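Local coordinates for protein fructose-bisphosphate aldolase class I (Thermoproteus tenax, PDB 1W8S) that is a class I aldolase of the DeoC/LacD family with a TIM-barrel fold and binds 1,6-di-O-phosphono-beta-D-fructofuranose in its pocket, at residues Ile19-Asp24 / Ala53-Val58; Tyr45-Ala50 / Asp70-Leu75. The protein carries 2 engineered substitutions. All coordinates share one frame; numbering follows the deposited sequence.

In the fold
From the N terminus the chain enters strand 18-22, passes through helix 43-53 and turns into strand 57-60. Contact 1 closes this excursion by pairing the two strands in parallel in the TIM-barrel wall. The chain goes on through helix 62-68 and a loop to strand 75-81. Contact 2 brings that loop back against helix 43-53. The contacts cross, because 45-50 lies between the halves of contact 1 and 53-58 between the halves of contact 2. They also touch directly. F55 N probably bonds to A50 O, and V58 N to P74 O. Together they tie neighbouring barrel strands to helix 43-53 and to the loop that leads into strand 75-81.

Contact 1: residues Ile19-Asp24 / Ala53-Val58; sequences IILAYD and AGFDGV. With FBP (1,6-di-O-phosphono-beta-D-fructofuranose), chain O.
In the parallel barrel wall of this TIM-barrel aldolase, L21 of strand 18-22 pairs with V58 of strand 57-60. L21 N donates to G57 O at 2.8 Å. Further back, I19 is gripped twice by D56. I19 N donates to D56 OD2 at 2.8 Å, using the anti lone pair of that oxygen. D56 N returns a bond to I19 O at 2.9 Å, nearly in line with the C=O. Y252 OH also bonds D56 OD2, and R15 forms a salt bridge with D56 OD1. Beside these bonds, I19 CG2 is anti to the backbone N, which sets it over the F55 ring. It lies 3.5 Å from the ring centroid, as a CH-pi contact. The opposite face of the ring carries A53 CB near its rim. L21 CB meets the ring edge, 4.1 Å from F55 CD2. Past the strand end, D24 OD1 accepts from FBP O3 at 2.7 Å, and D24 OD2 from FBP O4 at 3.0 Å. The strand therefore leads directly into the ligand pocket. On its other edge strand 18-22 pairs with strand 227-230. I19 and F55 pack on helix 240-253, while L21 and V58 pack on helix 43-53.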
loop_
_atom_site.group_PDB
_atom_site.type_symbol
_atom_site.label_atom_id
_atom_site.label_comp_id
_atom_site.label_asym_id
_atom_site.label_seq_id
_atom_site.Cartn_x
_atom_site.Cartn_y
_atom_site.Cartn_z
ATOM N N ILE E 19 1.384 -38.656 -2.263
ATOM C CA ILE E 19 0.638 -38.340 -1.061
ATOM C C ILE E 19 1.493 -37.381 -0.258
ATOM O O ILE E 19 2.623 -37.694 0.074
ATOM C CB ILE E 19 0.332 -39.573 -0.195
ATOM C CG1 ILE E 19 -0.432 -40.631 -0.986
ATOM C CG2 ILE E 19 -0.465 -39.135 1.029
ATOM C CD1 ILE E 19 -0.741 -41.879 -0.207
ATOM N N ILE E 20 0.920 -36.230 0.056
ATOM C CA ILE E 20 1.592 -35.199 0.835
ATOM C C ILE E 20 0.821 -35.048 2.116
ATOM O O ILE E 20 -0.383 -34.931 2.074
ATOM C CB ILE E 20 1.570 -33.861 0.076
ATOM C CG1 ILE E 20 2.294 -33.971 -1.261
ATOM C CG2 ILE E 20 2.215 -32.789 0.913
ATOM C CD1 ILE E 20 3.676 -34.385 -1.126
ATOM N N LEU E 21 1.513 -35.088 3.242
ATOM C CA LEU E 21 0.873 -34.920 4.539
ATOM C C LEU E 21 0.853 -33.431 4.920
ATOM O O LEU E 21 1.885 -32.820 5.202
ATOM C CB LEU E 21 1.573 -35.744 5.611
ATOM C CG LEU E 21 0.818 -35.898 6.931
ATOM C CD1 LEU E 21 -0.542 -36.560 6.718
ATOM C CD2 LEU E 21 1.640 -36.691 7.922
ATOM N N ALA E 22 -0.344 -32.861 4.912
ATOM C CA ALA E 22 -0.542 -31.433 5.087
ATOM C C ALA E 22 -0.641 -31.129 6.573
ATOM O O ALA E 22 -1.380 -31.778 7.285
ATOM C CB ALA E 22 -1.817 -31.016 4.386
ATOM N N TYR E 23 0.084 -30.125 7.029
ATOM C CA TYR E 23 0.128 -29.782 8.420
ATOM C C TYR E 23 0.301 -28.279 8.649
ATOM O O TYR E 23 1.026 -27.871 9.557
ATOM C CB TYR E 23 1.240 -30.537 9.091
ATOM C CG TYR E 23 1.223 -30.515 10.581
ATOM C CD1 TYR E 23 0.137 -31.030 11.277
ATOM C CD2 TYR E 23 2.311 -30.047 11.311
ATOM C CE1 TYR E 23 0.124 -31.079 12.674
ATOM C CE2 TYR E 23 2.322 -30.099 12.718
ATOM C CZ TYR E 23 1.214 -30.603 13.385
ATOM O OH TYR E 23 1.187 -30.669 14.744
ATOM N N ASP E 24 -0.374 -27.471 7.831
ATOM C CA ASP E 24 -0.479 -26.026 8.091
ATOM C C ASP E 24 -1.672 -25.665 8.953
ATOM O O ASP E 24 -1.929 -24.487 9.190
ATOM C CB ASP E 24 -0.495 -25.178 6.793
ATOM C CG ASP E 24 -1.579 -25.611 5.804
ATOM O OD1 ASP E 24 -1.953 -26.816 5.805
ATOM O OD2 ASP E 24 -2.086 -24.834 4.964
ATOM N N ALA E 53 4.517 -44.155 7.110
ATOM C CA ALA E 53 3.481 -44.480 6.143
ATOM C C ALA E 53 4.028 -44.478 4.704
ATOM O O ALA E 53 3.372 -44.966 3.791
ATOM C CB ALA E 53 2.330 -43.531 6.270
ATOM N N GLY E 54 5.223 -43.935 4.516
ATOM C CA GLY E 54 5.901 -43.933 3.230
ATOM C C GLY E 54 5.436 -42.819 2.321
ATOM O O GLY E 54 5.519 -42.944 1.118
ATOM N N PHE E 55 4.963 -41.716 2.901
ATOM C CA PHE E 55 4.467 -40.569 2.124
ATOM C C PHE E 55 5.605 -39.771 1.476
ATOM O O PHE E 55 6.786 -39.915 1.838
ATOM C CB PHE E 55 3.599 -39.652 3.018
ATOM C CG PHE E 55 2.251 -40.257 3.425
ATOM C CD1 PHE E 55 1.783 -41.460 2.882
ATOM C CD2 PHE E 55 1.451 -39.609 4.344
ATOM C CE1 PHE E 55 0.545 -41.976 3.258
ATOM C CE2 PHE E 55 0.215 -40.136 4.730
ATOM C CZ PHE E 55 -0.227 -41.319 4.182
ATOM N N ASP E 56 5.244 -38.904 0.527
ATOM C CA ASP E 56 6.238 -38.203 -0.291
ATOM C C ASP E 56 6.735 -36.895 0.276
ATOM O O ASP E 56 7.776 -36.396 -0.140
ATOM C CB ASP E 56 5.658 -37.902 -1.667
ATOM C CG ASP E 56 5.283 -39.155 -2.394
ATOM O OD1 ASP E 56 6.218 -39.878 -2.854
ATOM O OD2 ASP E 56 4.081 -39.510 -2.509
ATOM N N GLY E 57 5.970 -36.326 1.195
ATOM C CA GLY E 57 6.274 -35.003 1.710
ATOM C C GLY E 57 5.360 -34.577 2.831
ATOM O O GLY E 57 4.350 -35.242 3.125
ATOM N N VAL E 58 5.737 -33.462 3.448
ATOM C CA VAL E 58 4.938 -32.765 4.440
ATOM C C VAL E 58 4.838 -31.284 4.037
ATOM O O VAL E 58 5.739 -30.764 3.371
ATOM C CB VAL E 58 5.576 -32.880 5.842
ATOM C CG1 VAL E 58 5.500 -34.280 6.356
ATOM C CG2 VAL E 58 7.051 -32.416 5.817
HETATM P P1 FBP O . -6.939 -31.363 4.850
HETATM O O1P FBP O . -7.020 -31.473 6.322
HETATM O O2P FBP O . -6.790 -32.714 4.088
HETATM O O3P FBP O . -8.133 -30.635 4.223
HETATM O O1 FBP O . -5.619 -30.523 4.540
HETATM C C1 FBP O . -5.302 -30.124 3.224
HETATM C C2 FBP O . -5.449 -28.599 3.113
HETATM O O2 FBP O . -5.205 -28.178 1.752
HETATM C C3 FBP O . -4.529 -27.813 4.056
HETATM O O3 FBP O . -3.184 -27.697 3.621
HETATM C C4 FBP O . -5.263 -26.473 4.116
HETATM O O4 FBP O . -4.983 -25.682 5.258
HETATM C C5 FBP O . -6.715 -26.929 4.148
HETATM O O5 FBP O . -6.776 -28.176 3.435
HETATM C C6 FBP O . -7.619 -25.877 3.515
HETATM O O6 FBP O . -8.944 -26.378 3.471
HETATM P P2 FBP O . -10.168 -25.564 4.148
HETATM O O4P FBP O . -11.103 -26.600 4.725
HETATM O O5P FBP O . -9.620 -24.566 5.169
HETATM O O6P FBP O . -11.011 -24.865 3.066
#

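Contact 2: residues Tyr45-Ala50 / Asp70-Leu75; sequences YILRLA and DGSVPL
D70 and L47 meet tip to tip where the loop before strand 75-81 passes helix 43-53. The closest atoms are D70 OD1 and L47 CD1, 3.8 Å apart. No hydrogen bond joins the loop to the helix segment. The contact is made by side-chain packing. At D70, CG stands between the backbone N and the carbonyl carbon (chi1 67°). OD1 accepts two bonds from S72. S72 OG donates to D70 OD1 at 2.7 Å, on the syn side and 22° out of the carboxylate plane. S72 N donates to the same D70 OD1 at 3.1 Å, from above that plane. The second bond defines an Asx turn, with G71 at positive phi in its middle. The two bonds tie the carboxylate to the turn, and the same OD1 touches L47 CD1. S72 OG also lies 4.2 Å from L47 CD2, so the two methyls of L47 reach neighbouring parts of the turn. V73 follows and points toward the helix. Its CG2 lies 4.2 Å from A50 CB and 4.4 Å from L47 O, three residues earlier in the helix. Its other branch, V73 CG1, packs 3.4 Å from G57 CA. V73 thus sits between the helix and the strand that follows it. P74 turns to other partners. It packs on I11 and F12 of helix 4-12, and its backbone bonds to V58. L75 then begins strand 75-81, with its side chain on F60. On the helix side, L47 also packs on F60 and A50 on V58, so both the loop and helix 43-53 rest against strand 57-60.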
loop_
_atom_site.group_PDB
_atom_site.type_symbol
_atom_site.label_atom_id
_atom_site.label_comp_id
_atom_site.label_asym_id
_atom_site.label_seq_id
_atom_site.Cartn_x
_atom_site.Cartn_y
_atom_site.Cartn_z
ATOM N N TYR E 45 5.535 -36.134 15.825
ATOM C CA TYR E 45 4.619 -37.228 15.516
ATOM C C TYR E 45 4.225 -37.198 14.041
ATOM O O TYR E 45 4.189 -38.218 13.388
ATOM C CB TYR E 45 3.379 -37.114 16.403
ATOM C CG TYR E 45 2.221 -37.965 15.994
ATOM C CD1 TYR E 45 2.143 -39.315 16.373
ATOM C CD2 TYR E 45 1.196 -37.433 15.249
ATOM C CE1 TYR E 45 1.055 -40.083 15.998
ATOM C CE2 TYR E 45 0.122 -38.186 14.867
ATOM C CZ TYR E 45 0.051 -39.508 15.229
ATOM O OH TYR E 45 -1.062 -40.218 14.837
ATOM N N ILE E 46 3.934 -36.007 13.530
ATOM C CA ILE E 46 3.589 -35.830 12.117
ATOM C C ILE E 46 4.713 -36.290 11.155
ATOM O O ILE E 46 4.447 -36.926 10.129
ATOM C CB ILE E 46 3.224 -34.372 11.841
ATOM C CG1 ILE E 46 1.989 -33.960 12.657
ATOM C CG2 ILE E 46 2.992 -34.132 10.350
ATOM C CD1 ILE E 46 0.724 -34.719 12.321
ATOM N N LEU E 47 5.953 -35.965 11.488
ATOM C CA LEU E 47 7.091 -36.430 10.688
ATOM C C LEU E 47 7.254 -37.947 10.720
ATOM O O LEU E 47 7.528 -38.571 9.695
ATOM C CB LEU E 47 8.389 -35.763 11.165
ATOM C CG LEU E 47 8.552 -34.305 10.765
ATOM C CD1 LEU E 47 9.641 -33.683 11.580
ATOM C CD2 LEU E 47 8.879 -34.154 9.276
ATOM N N ARG E 48 7.097 -38.543 11.898
ATOM C CA ARG E 48 7.239 -39.989 12.047
ATOM C C ARG E 48 6.150 -40.696 11.259
ATOM O O ARG E 48 6.388 -41.718 10.622
ATOM C CB ARG E 48 7.133 -40.401 13.517
ATOM C CG ARG E 48 8.389 -40.170 14.360
ATOM C CD ARG E 48 8.424 -41.017 15.649
ATOM N NE ARG E 48 7.180 -40.876 16.423
ATOM C CZ ARG E 48 6.912 -39.888 17.284
ATOM N NH1 ARG E 48 7.795 -38.919 17.528
ATOM N NH2 ARG E 48 5.740 -39.864 17.907
ATOM N N LEU E 49 4.947 -40.144 11.326
ATOM C CA LEU E 49 3.802 -40.636 10.576
ATOM C C LEU E 49 4.039 -40.609 9.057
ATOM O O LEU E 49 3.811 -41.602 8.384
ATOM C CB LEU E 49 2.590 -39.792 10.954
ATOM C CG LEU E 49 1.223 -40.239 10.465
ATOM C CD1 LEU E 49 0.892 -41.676 10.933
ATOM C CD2 LEU E 49 0.161 -39.250 10.953
ATOM N N ALA E 50 4.507 -39.482 8.519
ATOM C CA ALA E 50 4.798 -39.383 7.081
ATOM C C ALA E 50 5.868 -40.365 6.642
ATOM O O ALA E 50 5.742 -40.981 5.618
ATOM C CB ALA E 50 5.203 -37.941 6.684
ATOM N N ASP E 70 13.573 -31.956 10.124
ATOM C CA ASP E 70 14.768 -32.773 10.386
ATOM C C ASP E 70 15.302 -33.448 9.111
ATOM O O ASP E 70 16.151 -34.350 9.173
ATOM C CB ASP E 70 14.447 -33.817 11.472
ATOM C CG ASP E 70 13.444 -34.874 11.011
ATOM O OD1 ASP E 70 12.867 -34.799 9.885
ATOM O OD2 ASP E 70 13.157 -35.829 11.741
ATOM N N GLY E 71 14.793 -33.037 7.956
ATOM C CA GLY E 71 15.283 -33.545 6.679
ATOM C C GLY E 71 14.812 -34.934 6.254
ATOM O O GLY E 71 15.211 -35.404 5.194
ATOM N N SER E 72 13.912 -35.552 7.014
ATOM C CA SER E 72 13.600 -36.973 6.861
ATOM C C SER E 72 12.564 -37.317 5.774
ATOM O O SER E 72 12.481 -38.459 5.329
ATOM C CB SER E 72 13.146 -37.541 8.203
ATOM O OG SER E 72 11.926 -36.938 8.634
ATOM N N VAL E 73 11.770 -36.331 5.391
ATOM C CA VAL E 73 10.771 -36.436 4.336
ATOM C C VAL E 73 10.824 -35.088 3.601
ATOM O O VAL E 73 10.946 -34.066 4.251
ATOM C CB VAL E 73 9.375 -36.614 4.981
ATOM C CG1 VAL E 73 8.296 -36.611 3.958
ATOM C CG2 VAL E 73 9.325 -37.937 5.719
ATOM N N PRO E 74 10.733 -35.052 2.288
ATOM C CA PRO E 74 10.723 -33.759 1.586
ATOM C C PRO E 74 9.692 -32.753 2.119
ATOM O O PRO E 74 8.580 -33.101 2.507
ATOM C CB PRO E 74 10.404 -34.140 0.149
ATOM C CG PRO E 74 10.847 -35.565 0.005
ATOM C CD PRO E 74 10.687 -36.194 1.353
ATOM N N LEU E 75 10.083 -31.490 2.134
ATOM C CA LEU E 75 9.294 -30.433 2.751
ATOM C C LEU E 75 8.780 -29.459 1.687
ATOM O O LEU E 75 9.543 -29.015 0.855
ATOM C CB LEU E 75 10.165 -29.683 3.744
ATOM C CG LEU E 75 9.671 -28.331 4.242
ATOM C CD1 LEU E 75 8.425 -28.490 5.069
ATOM C CD2 LEU E 75 10.774 -27.649 5.034
#